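Local coordinates for cytidine deaminase (Burkholderia pseudomallei, PDB 3DMO), which probably scavenges cytidine and 2'-deoxycytidine by zinc-dependent hydrolytic deamination to uridine and 2'-deoxyuridine, at residues A13-A21 with A36-H47; R100-L111 with T125-Y136. One frame throughout, in Å; residues are numbered along the deposited sequence.

Contact 1: A13-A21 with A36-H47; sequences ALIEAAKAA and AALVTNDGKVFH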
loop_
_atom_site.group_PDB
_atom_site.type_symbol
_atom_site.label_atom_id
_atom_site.label_comp_id
_atom_site.label_asym_id
_atom_site.label_seq_id
_atom_site.Cartn_x
_atom_site.Cartn_y
_atom_site.Cartn_z
ATOM N N ALA A 13 -20.981 19.621 -13.088
ATOM C CA ALA A 13 -20.064 19.298 -14.174
ATOM C C ALA A 13 -18.933 18.377 -13.708
ATOM O O ALA A 13 -18.554 17.454 -14.432
ATOM C CB ALA A 13 -19.492 20.566 -14.777
ATOM N N LEU A 14 -18.402 18.636 -12.512
ATOM C CA LEU A 14 -17.313 17.819 -11.949
ATOM C C LEU A 14 -17.807 16.397 -11.633
ATOM O O LEU A 14 -17.087 15.419 -11.846
ATOM C CB LEU A 14 -16.740 18.461 -10.680
ATOM C CG LEU A 14 -15.235 18.718 -10.498
ATOM C CD1 LEU A 14 -14.811 18.488 -9.052
ATOM C CD2 LEU A 14 -14.307 17.962 -11.456
ATOM N N ILE A 15 -19.036 16.293 -11.135
ATOM C CA ILE A 15 -19.646 14.987 -10.857
ATOM C C ILE A 15 -19.841 14.198 -12.153
ATOM O O ILE A 15 -19.557 12.997 -12.208
ATOM C CB ILE A 15 -20.978 15.133 -10.087
ATOM C CG1 ILE A 15 -20.702 15.472 -8.615
ATOM C CG2 ILE A 15 -21.824 13.855 -10.202
ATOM C CD1 ILE A 15 -21.899 16.095 -7.867
ATOM N N GLU A 16 -20.311 14.873 -13.200
ATOM C CA GLU A 16 -20.476 14.222 -14.501
ATOM C C GLU A 16 -19.152 13.684 -15.051
ATOM O O GLU A 16 -19.114 12.620 -15.665
ATOM C CB GLU A 16 -21.161 15.150 -15.522
ATOM C CG GLU A 16 -22.677 15.329 -15.303
ATOM C CD GLU A 16 -23.436 13.994 -15.177
ATOM O OE1 GLU A 16 -23.334 13.149 -16.100
ATOM O OE2 GLU A 16 -24.129 13.788 -14.149
ATOM N N ALA A 17 -18.066 14.417 -14.817
ATOM C CA ALA A 17 -16.731 13.957 -15.215
ATOM C C ALA A 17 -16.270 12.750 -14.376
ATOM O O ALA A 17 -15.661 11.821 -14.904
ATOM C CB ALA A 17 -15.726 15.107 -15.146
ATOM N N ALA A 18 -16.585 12.759 -13.082
ATOM C CA ALA A 18 -16.262 11.634 -12.198
ATOM C C ALA A 18 -17.006 10.359 -12.619
ATOM O O ALA A 18 -16.446 9.264 -12.581
ATOM C CB ALA A 18 -16.567 11.987 -10.753
ATOM N N LYS A 19 -18.259 10.507 -13.034
ATOM C CA LYS A 19 -19.040 9.366 -13.534
ATOM C C LYS A 19 -18.482 8.833 -14.857
ATOM O O LYS A 19 -18.465 7.626 -15.079
ATOM C CB LYS A 19 -20.520 9.738 -13.679
ATOM C CG LYS A 19 -21.217 10.014 -12.370
ATOM C CD LYS A 19 -22.690 10.392 -12.565
ATOM C CE LYS A 19 -23.379 10.469 -11.214
ATOM N NZ LYS A 19 -24.823 10.809 -11.326
ATOM N N ALA A 20 -18.019 9.728 -15.730
ATOM C CA ALA A 20 -17.370 9.307 -16.970
ATOM C C ALA A 20 -16.061 8.565 -16.686
ATOM O O ALA A 20 -15.763 7.572 -17.352
ATOM C CB ALA A 20 -17.136 10.503 -17.910
ATOM N N ALA A 21 -15.302 9.051 -15.696
ATOM C CA ALA A 21 -14.071 8.402 -15.218
ATOM C C ALA A 21 -14.349 6.985 -14.714
ATOM O O ALA A 21 -13.648 6.038 -15.075
ATOM C CB ALA A 21 -13.428 9.238 -14.120
ATOM N N ALA A 36 -13.296 9.327 -10.157
ATOM C CA ALA A 36 -12.965 10.615 -9.572
ATOM C C ALA A 36 -12.607 11.580 -10.672
ATOM O O ALA A 36 -12.142 11.181 -11.739
ATOM C CB ALA A 36 -11.809 10.483 -8.579
ATOM N N ALA A 37 -12.855 12.856 -10.421
ATOM C CA ALA A 37 -12.439 13.896 -11.346
ATOM C C ALA A 37 -11.872 15.057 -10.562
ATOM O O ALA A 37 -12.508 15.571 -9.646
ATOM C CB ALA A 37 -13.595 14.347 -12.212
ATOM N N LEU A 38 -10.668 15.455 -10.951
ATOM C CA LEU A 38 -9.882 16.453 -10.243
ATOM C C LEU A 38 -9.741 17.662 -11.152
ATOM O O LEU A 38 -9.394 17.508 -12.332
ATOM C CB LEU A 38 -8.499 15.855 -9.964
ATOM C CG LEU A 38 -7.398 16.629 -9.262
ATOM C CD1 LEU A 38 -7.782 16.943 -7.818
ATOM C CD2 LEU A 38 -6.130 15.791 -9.321
ATOM N N VAL A 39 -10.021 18.854 -10.628
ATOM C CA VAL A 39 -9.867 20.065 -11.430
ATOM C C VAL A 39 -8.772 20.918 -10.820
ATOM O O VAL A 39 -8.760 21.138 -9.618
ATOM C CB VAL A 39 -11.205 20.860 -11.623
ATOM C CG1 VAL A 39 -11.794 21.339 -10.288
ATOM C CG2 VAL A 39 -10.995 22.028 -12.607
ATOM N N THR A 40 -7.848 21.372 -11.658
ATOM C CA THR A 40 -6.661 22.074 -11.191
ATOM C C THR A 40 -6.876 23.583 -11.104
ATOM O O THR A 40 -7.913 24.103 -11.520
ATOM C CB THR A 40 -5.464 21.807 -12.124
ATOM O OG1 THR A 40 -5.720 22.403 -13.401
ATOM C CG2 THR A 40 -5.246 20.310 -12.318
ATOM N N ASN A 41 -5.870 24.273 -10.581
ATOM C CA ASN A 41 -5.850 25.732 -10.521
ATOM C C ASN A 41 -6.098 26.445 -11.865
ATOM O O ASN A 41 -6.711 27.516 -11.885
ATOM C CB ASN A 41 -4.573 26.236 -9.813
ATOM C CG ASN A 41 -3.273 25.717 -10.442
ATOM O OD1 ASN A 41 -3.275 24.978 -11.422
ATOM N ND2 ASN A 41 -2.143 26.125 -9.860
ATOM N N ASP A 42 -5.645 25.855 -12.972
ATOM C CA ASP A 42 -5.857 26.443 -14.293
ATOM C C ASP A 42 -7.021 25.803 -15.060
ATOM O O ASP A 42 -7.165 25.993 -16.273
ATOM C CB ASP A 42 -4.551 26.464 -15.109
ATOM C CG ASP A 42 -4.021 25.078 -15.444
ATOM O OD1 ASP A 42 -3.005 25.008 -16.180
ATOM O OD2 ASP A 42 -4.593 24.060 -14.999
ATOM N N GLY A 43 -7.846 25.036 -14.348
ATOM C CA GLY A 43 -9.095 24.508 -14.902
ATOM C C GLY A 43 -9.032 23.194 -15.661
ATOM O O GLY A 43 -10.039 22.763 -16.234
ATOM N N LYS A 44 -7.861 22.560 -15.678
ATOM C CA LYS A 44 -7.692 21.259 -16.318
ATOM C C LYS A 44 -8.307 20.162 -15.451
ATOM O O LYS A 44 -8.204 20.197 -14.225
ATOM C CB LYS A 44 -6.214 20.975 -16.557
ATOM C CG LYS A 44 -5.941 19.886 -17.573
ATOM C CD LYS A 44 -4.525 20.030 -18.120
ATOM C CE LYS A 44 -4.363 19.332 -19.469
ATOM N NZ LYS A 44 -4.415 17.848 -19.340
ATOM N N VAL A 45 -8.944 19.197 -16.103
ATOM C CA VAL A 45 -9.628 18.105 -15.416
ATOM C C VAL A 45 -8.887 16.788 -15.641
ATOM O O VAL A 45 -8.489 16.477 -16.764
ATOM C CB VAL A 45 -11.106 18.003 -15.859
ATOM C CG1 VAL A 45 -11.790 16.783 -15.242
ATOM C CG2 VAL A 45 -11.846 19.263 -15.467
ATOM N N PHE A 46 -8.673 16.045 -14.557
ATOM C CA PHE A 46 -8.060 14.726 -14.629
ATOM C C PHE A 46 -9.023 13.661 -14.116
ATOM O O PHE A 46 -9.573 13.801 -13.020
ATOM C CB PHE A 46 -6.755 14.694 -13.823
ATOM C CG PHE A 46 -5.648 15.487 -14.453
ATOM C CD1 PHE A 46 -4.743 14.872 -15.322
ATOM C CD2 PHE A 46 -5.527 16.849 -14.212
ATOM C CE1 PHE A 46 -3.723 15.605 -15.925
ATOM C CE2 PHE A 46 -4.512 17.584 -14.813
ATOM C CZ PHE A 46 -3.610 16.951 -15.669
ATOM N N HIS A 47 -9.221 12.616 -14.920
ATOM C CA HIS A 47 -10.025 11.454 -14.541
ATOM C C HIS A 47 -9.184 10.482 -13.720
ATOM O O HIS A 47 -7.994 10.297 -13.979
ATOM C CB HIS A 47 -10.494 10.697 -15.783
ATOM C CG HIS A 47 -11.640 11.335 -16.498
ATOM N ND1 HIS A 47 -12.215 12.519 -16.088
ATOM C CD2 HIS A 47 -12.303 10.963 -17.618
ATOM C CE1 HIS A 47 -13.191 12.842 -16.919
ATOM N NE2 HIS A 47 -13.263 11.915 -17.857
#
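Ala-37 sets its methyl group into the face of helix 13-21. Its CB lies 3.7 Å from Ala-17 CB and 3.5 Å from the backbone N of Ala-18. Leu-14 closes one side of this methyl: its CD2 branch is 3.8 Å from Ala-37 CB and also reaches Val-39 CB. Further along the helix, the His-47 ring lies against Ala-17 and Ala-21. Ala-21 CB stands over one ring face in a CH-pi contact, 4.0 Å from the ring centroid and 28° off the normal. Ala-17 O lies over the same face, 3.3 Å from His-47 CE1. The contact buries His-47 ND1, which has no polar partner in the model. The small alanines let the helix come close, with axes of helix 13-21 and strand 36-40 6.1 Å apart at their closest. This is the N-terminal helix of the cytidine deaminase fold lying against one face of the mixed sheet. Strands 36-40 and 45-47 form a hairpin, joined by a type I beta turn from Thr-40 to Gly-43. At that turn Thr-40 OG1 donates to Asp-42 OD2 at 2.6 Å. Leu-38 points away from helix 13-21 and packs on Leu-67 and Ala-70 of helix 62-72.

Contact 2: R100-L111 with T125-Y136; sequences RQVMIELGKPTL and TSAGDLLPDAFY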
loop_
_atom_site.group_PDB
_atom_site.type_symbol
_atom_site.label_atom_id
_atom_site.label_comp_id
_atom_site.label_asym_id
_atom_site.label_seq_id
_atom_site.Cartn_x
_atom_site.Cartn_y
_atom_site.Cartn_z
ATOM N N ARG A 100 -7.565 9.642 1.748
ATOM C CA ARG A 100 -7.600 10.854 2.573
ATOM C C ARG A 100 -6.199 11.368 2.903
ATOM O O ARG A 100 -5.962 12.574 2.880
ATOM C CB ARG A 100 -8.416 10.627 3.849
ATOM C CG ARG A 100 -9.888 10.351 3.589
ATOM C CD ARG A 100 -10.649 10.129 4.889
ATOM N NE ARG A 100 -11.954 9.513 4.658
ATOM C CZ ARG A 100 -12.998 9.573 5.487
ATOM N NH1 ARG A 100 -12.929 10.231 6.646
ATOM N NH2 ARG A 100 -14.118 8.944 5.159
ATOM N N GLN A 101 -5.271 10.450 3.182
ATOM C CA GLN A 101 -3.888 10.817 3.497
ATOM C C GLN A 101 -3.174 11.422 2.283
ATOM O O GLN A 101 -2.438 12.414 2.402
ATOM C CB GLN A 101 -3.117 9.603 4.028
ATOM C CG GLN A 101 -1.737 9.922 4.627
ATOM C CD GLN A 101 -1.833 10.774 5.877
ATOM O OE1 GLN A 101 -2.500 10.406 6.847
ATOM N NE2 GLN A 101 -1.166 11.923 5.861
ATOM N N VAL A 102 -3.429 10.845 1.107
ATOM C CA VAL A 102 -2.857 11.348 -0.147
ATOM C C VAL A 102 -3.523 12.674 -0.560
ATOM O O VAL A 102 -2.838 13.619 -0.957
ATOM C CB VAL A 102 -2.947 10.297 -1.268
ATOM C CG1 VAL A 102 -2.527 10.881 -2.614
ATOM C CG2 VAL A 102 -2.085 9.084 -0.918
ATOM N N MET A 103 -4.844 12.757 -0.424
ATOM C CA MET A 103 -5.556 14.006 -0.683
ATOM C C MET A 103 -5.069 15.154 0.184
ATOM O O MET A 103 -4.946 16.277 -0.298
ATOM C CB MET A 103 -7.067 13.843 -0.519
ATOM C CG MET A 103 -7.713 13.087 -1.654
ATOM S SD MET A 103 -9.509 13.182 -1.558
ATOM C CE MET A 103 -9.835 12.222 -0.094
ATOM N N ILE A 104 -4.779 14.885 1.456
ATOM C CA ILE A 104 -4.365 15.973 2.334
ATOM C C ILE A 104 -2.956 16.476 1.994
ATOM O O ILE A 104 -2.711 17.680 2.022
ATOM C CB ILE A 104 -4.576 15.664 3.851
ATOM C CG1 ILE A 104 -4.989 16.961 4.578
ATOM C CG2 ILE A 104 -3.348 14.984 4.480
ATOM C CD1 ILE A 104 -5.480 16.772 5.987
ATOM N N GLU A 105 -2.052 15.561 1.644
ATOM C CA GLU A 105 -0.693 15.936 1.252
ATOM C C GLU A 105 -0.647 16.658 -0.100
ATOM O O GLU A 105 -0.013 17.714 -0.223
ATOM C CB GLU A 105 0.226 14.721 1.262
ATOM C CG GLU A 105 1.599 15.011 0.696
ATOM C CD GLU A 105 2.702 14.390 1.507
ATOM O OE1 GLU A 105 2.398 13.630 2.452
ATOM O OE2 GLU A 105 3.871 14.679 1.196
ATOM N N LEU A 106 -1.332 16.112 -1.100
ATOM C CA LEU A 106 -1.299 16.673 -2.440
ATOM C C LEU A 106 -2.268 17.846 -2.656
ATOM O O LEU A 106 -1.958 18.774 -3.398
ATOM C CB LEU A 106 -1.519 15.572 -3.479
ATOM C CG LEU A 106 -0.474 14.442 -3.493
ATOM C CD1 LEU A 106 -0.810 13.425 -4.583
ATOM C CD2 LEU A 106 0.932 15.005 -3.696
ATOM N N GLY A 107 -3.414 17.821 -1.984
ATOM C CA GLY A 107 -4.426 18.863 -2.165
ATOM C C GLY A 107 -4.438 19.922 -1.077
ATOM O O GLY A 107 -5.019 20.993 -1.272
ATOM N N LYS A 108 -3.788 19.622 0.051
ATOM C CA LYS A 108 -3.800 20.439 1.280
ATOM C C LYS A 108 -5.163 20.341 1.997
ATOM O O LYS A 108 -6.169 19.984 1.375
ATOM C CB LYS A 108 -3.407 21.910 1.022
ATOM C CG LYS A 108 -2.138 22.121 0.199
ATOM C CD LYS A 108 -0.922 21.538 0.892
ATOM C CE LYS A 108 0.256 21.458 -0.060
ATOM N NZ LYS A 108 1.258 22.533 0.169
ATOM N N PRO A 109 -5.201 20.629 3.313
ATOM C CA PRO A 109 -6.461 20.553 4.078
ATOM C C PRO A 109 -7.668 21.262 3.451
ATOM O O PRO A 109 -8.799 20.808 3.624
ATOM C CB PRO A 109 -6.092 21.208 5.412
ATOM C CG PRO A 109 -4.657 20.870 5.567
ATOM C CD PRO A 109 -4.070 20.991 4.187
ATOM N N THR A 110 -7.423 22.352 2.732
ATOM C CA THR A 110 -8.504 23.149 2.142
ATOM C C THR A 110 -9.054 22.630 0.811
ATOM O O THR A 110 -9.974 23.232 0.260
ATOM C CB THR A 110 -8.083 24.636 1.975
ATOM O OG1 THR A 110 -6.846 24.697 1.259
ATOM C CG2 THR A 110 -7.910 25.301 3.343
ATOM N N LEU A 111 -8.506 21.533 0.279
ATOM C CA LEU A 111 -9.039 20.985 -0.975
ATOM C C LEU A 111 -10.531 20.673 -0.831
ATOM O O LEU A 111 -10.929 20.002 0.114
ATOM C CB LEU A 111 -8.286 19.718 -1.404
ATOM C CG LEU A 111 -8.838 18.991 -2.637
ATOM C CD1 LEU A 111 -8.502 19.731 -3.906
ATOM C CD2 LEU A 111 -8.347 17.545 -2.708
ATOM N N THR A 125 -17.336 18.486 1.266
ATOM C CA THR A 125 -16.490 18.541 2.438
ATOM C C THR A 125 -15.091 19.014 2.013
ATOM O O THR A 125 -14.930 19.541 0.917
ATOM C CB THR A 125 -16.509 17.182 3.201
ATOM O OG1 THR A 125 -15.734 17.284 4.401
ATOM C CG2 THR A 125 -16.007 16.018 2.327
ATOM N N SER A 126 -14.108 18.860 2.892
ATOM C CA SER A 126 -12.721 19.227 2.589
ATOM C C SER A 126 -11.792 18.080 2.989
ATOM O O SER A 126 -12.182 17.207 3.775
ATOM C CB SER A 126 -12.325 20.514 3.325
ATOM O OG SER A 126 -12.177 20.295 4.722
ATOM N N ALA A 127 -10.572 18.074 2.453
ATOM C CA ALA A 127 -9.602 17.029 2.810
ATOM C C ALA A 127 -9.293 17.064 4.308
ATOM O O ALA A 127 -9.160 16.014 4.951
ATOM C CB ALA A 127 -8.332 17.165 1.988
ATOM N N GLY A 128 -9.207 18.272 4.868
ATOM C CA GLY A 128 -8.955 18.434 6.298
ATOM C C GLY A 128 -10.078 17.894 7.172
ATOM O O GLY A 128 -9.823 17.268 8.198
ATOM N N ASP A 129 -11.327 18.140 6.778
ATOM C CA ASP A 129 -12.481 17.626 7.535
ATOM C C ASP A 129 -12.556 16.099 7.509
ATOM O O ASP A 129 -12.970 15.480 8.490
ATOM C CB ASP A 129 -13.795 18.206 7.012
ATOM C CG ASP A 129 -13.940 19.692 7.311
ATOM O OD1 ASP A 129 -13.418 20.165 8.341
ATOM O OD2 ASP A 129 -14.576 20.395 6.507
ATOM N N LEU A 130 -12.150 15.504 6.386
ATOM C CA LEU A 130 -12.148 14.047 6.223
ATOM C C LEU A 130 -11.064 13.371 7.060
ATOM O O LEU A 130 -11.174 12.184 7.401
ATOM C CB LEU A 130 -11.989 13.673 4.745
ATOM C CG LEU A 130 -13.200 13.871 3.839
ATOM C CD1 LEU A 130 -12.766 13.723 2.402
ATOM C CD2 LEU A 130 -14.314 12.885 4.173
ATOM N N LEU A 131 -10.024 14.131 7.395
ATOM C CA LEU A 131 -8.877 13.586 8.116
ATOM C C LEU A 131 -8.432 14.545 9.219
ATOM O O LEU A 131 -7.444 15.278 9.048
ATOM C CB LEU A 131 -7.731 13.271 7.139
ATOM C CG LEU A 131 -6.641 12.286 7.582
ATOM C CD1 LEU A 131 -7.194 10.879 7.818
ATOM C CD2 LEU A 131 -5.544 12.253 6.534
ATOM N N PRO A 132 -9.170 14.556 10.348
ATOM C CA PRO A 132 -8.867 15.506 11.426
ATOM C C PRO A 132 -7.531 15.207 12.104
ATOM O O PRO A 132 -7.177 14.039 12.307
ATOM C CB PRO A 132 -10.037 15.333 12.403
ATOM C CG PRO A 132 -10.596 13.970 12.122
ATOM C CD PRO A 132 -10.332 13.694 10.666
ATOM N N ASP A 133 -6.792 16.271 12.421
ATOM C CA ASP A 133 -5.468 16.152 13.003
ATOM C C ASP A 133 -4.626 15.144 12.221
ATOM O O ASP A 133 -4.170 14.137 12.772
ATOM C CB ASP A 133 -5.556 15.765 14.481
ATOM C CG ASP A 133 -4.197 15.787 15.168
ATOM O OD1 ASP A 133 -3.288 16.516 14.684
ATOM O OD2 ASP A 133 -4.033 15.076 16.187
ATOM N N ALA A 134 -4.436 15.430 10.934
ATOM C CA ALA A 134 -3.722 14.540 10.020
ATOM C C ALA A 134 -2.246 14.388 10.358
ATOM O O ALA A 134 -1.632 15.292 10.932
ATOM C CB ALA A 134 -3.887 15.010 8.586
ATOM N N PHE A 135 -1.686 13.238 9.989
ATOM C CA PHE A 135 -0.258 12.978 10.133
ATOM C C PHE A 135 0.528 13.732 9.062
ATOM O O PHE A 135 0.146 13.733 7.888
ATOM C CB PHE A 135 0.027 11.475 10.028
ATOM C CG PHE A 135 1.496 11.124 10.060
ATOM C CD1 PHE A 135 2.218 11.169 11.254
ATOM C CD2 PHE A 135 2.158 10.740 8.895
ATOM C CE1 PHE A 135 3.576 10.846 11.282
ATOM C CE2 PHE A 135 3.509 10.418 8.910
ATOM C CZ PHE A 135 4.223 10.465 10.106
ATOM N N TYR A 136 1.616 14.375 9.485
ATOM C CA TYR A 136 2.576 15.013 8.577
ATOM C C TYR A 136 3.996 14.670 8.994
ATOM O O TYR A 136 4.248 14.368 10.161
ATOM C CB TYR A 136 2.461 16.537 8.626
ATOM C CG TYR A 136 1.168 17.126 8.127
ATOM C CD1 TYR A 136 0.911 17.240 6.753
ATOM C CD2 TYR A 136 0.215 17.613 9.026
ATOM C CE1 TYR A 136 -0.282 17.805 6.289
ATOM C CE2 TYR A 136 -0.976 18.177 8.573
ATOM C CZ TYR A 136 -1.213 18.267 7.207
ATOM O OH TYR A 136 -2.382 18.828 6.765
HETATM O O HOH W 1 -8.542 13.892 3.120
HETATM O O HOH W 2 -3.609 11.195 9.203
HETATM O O HOH W 3 -10.217 22.223 6.271
#
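Ile-104 packs its CD1 against Ala-134 CB at 3.5 Å and its CG2 against Leu-131 CD2. Ala-127 lies beside it, its CB also meeting Met-103 CB and Leu-111 CB. Two backbone bonds fasten this tight part. Gly-128 N donates to Pro-109 O at 2.9 Å. Ala-127 N donates to Leu-111 O at 3.1 Å. Arg-100 extends across Leu-130, whose CD2 sits over the centre of the guanidinium face. Arg-100 NH1 donates a hydrogen bond to Leu-130 O at 2.7 Å, with the oxygen near the guanidinium plane. NH1 also bonds Pro-132 O of the second subunit. Gln-101, bent at chi2 (65°), turns NE2 to Phe-135 O at 3.0 Å; its OE1 accepts from Gly-97 N of the second subunit. The outer side is looser. There Tyr-136 is exposed and brings OH to 3.3 Å from Pro-109 CG. A water links Pro-109 O, by a weak bond, to Ser-126 OG. Ser-126 is the N-cap of helix 127-130: its OG accepts from Asp-129 N at 3.1 Å. The contact joins helix 97-107, which carries the zinc ligand Cys-99, to the C-terminal segment at a subunit interface, in keeping with the tetrameric cytidine deaminases.

Contact 1 closes along the chain before contact 2 opens. Their centres are 19 Å apart, and their nearest atoms come within about 5 Å without touching. Both reach the same mixed sheet, whose order puts strands 45-49 and 122-126 at the two margins within the chain. Each approaches the zinc site, held by Cys-61, Cys-96 and Cys-99. The side chain of Ala-36 in contact 1 lies about 9 Å from a bound zinc ion, and that of Arg-100 in contact 2 about 7 Å from a bound zinc ion. The side chains of Ala-36 and Met-103 are each about 5 Å from that of Glu-63, the predicted proton donor. Contact 2 also extends to neighbouring subunits.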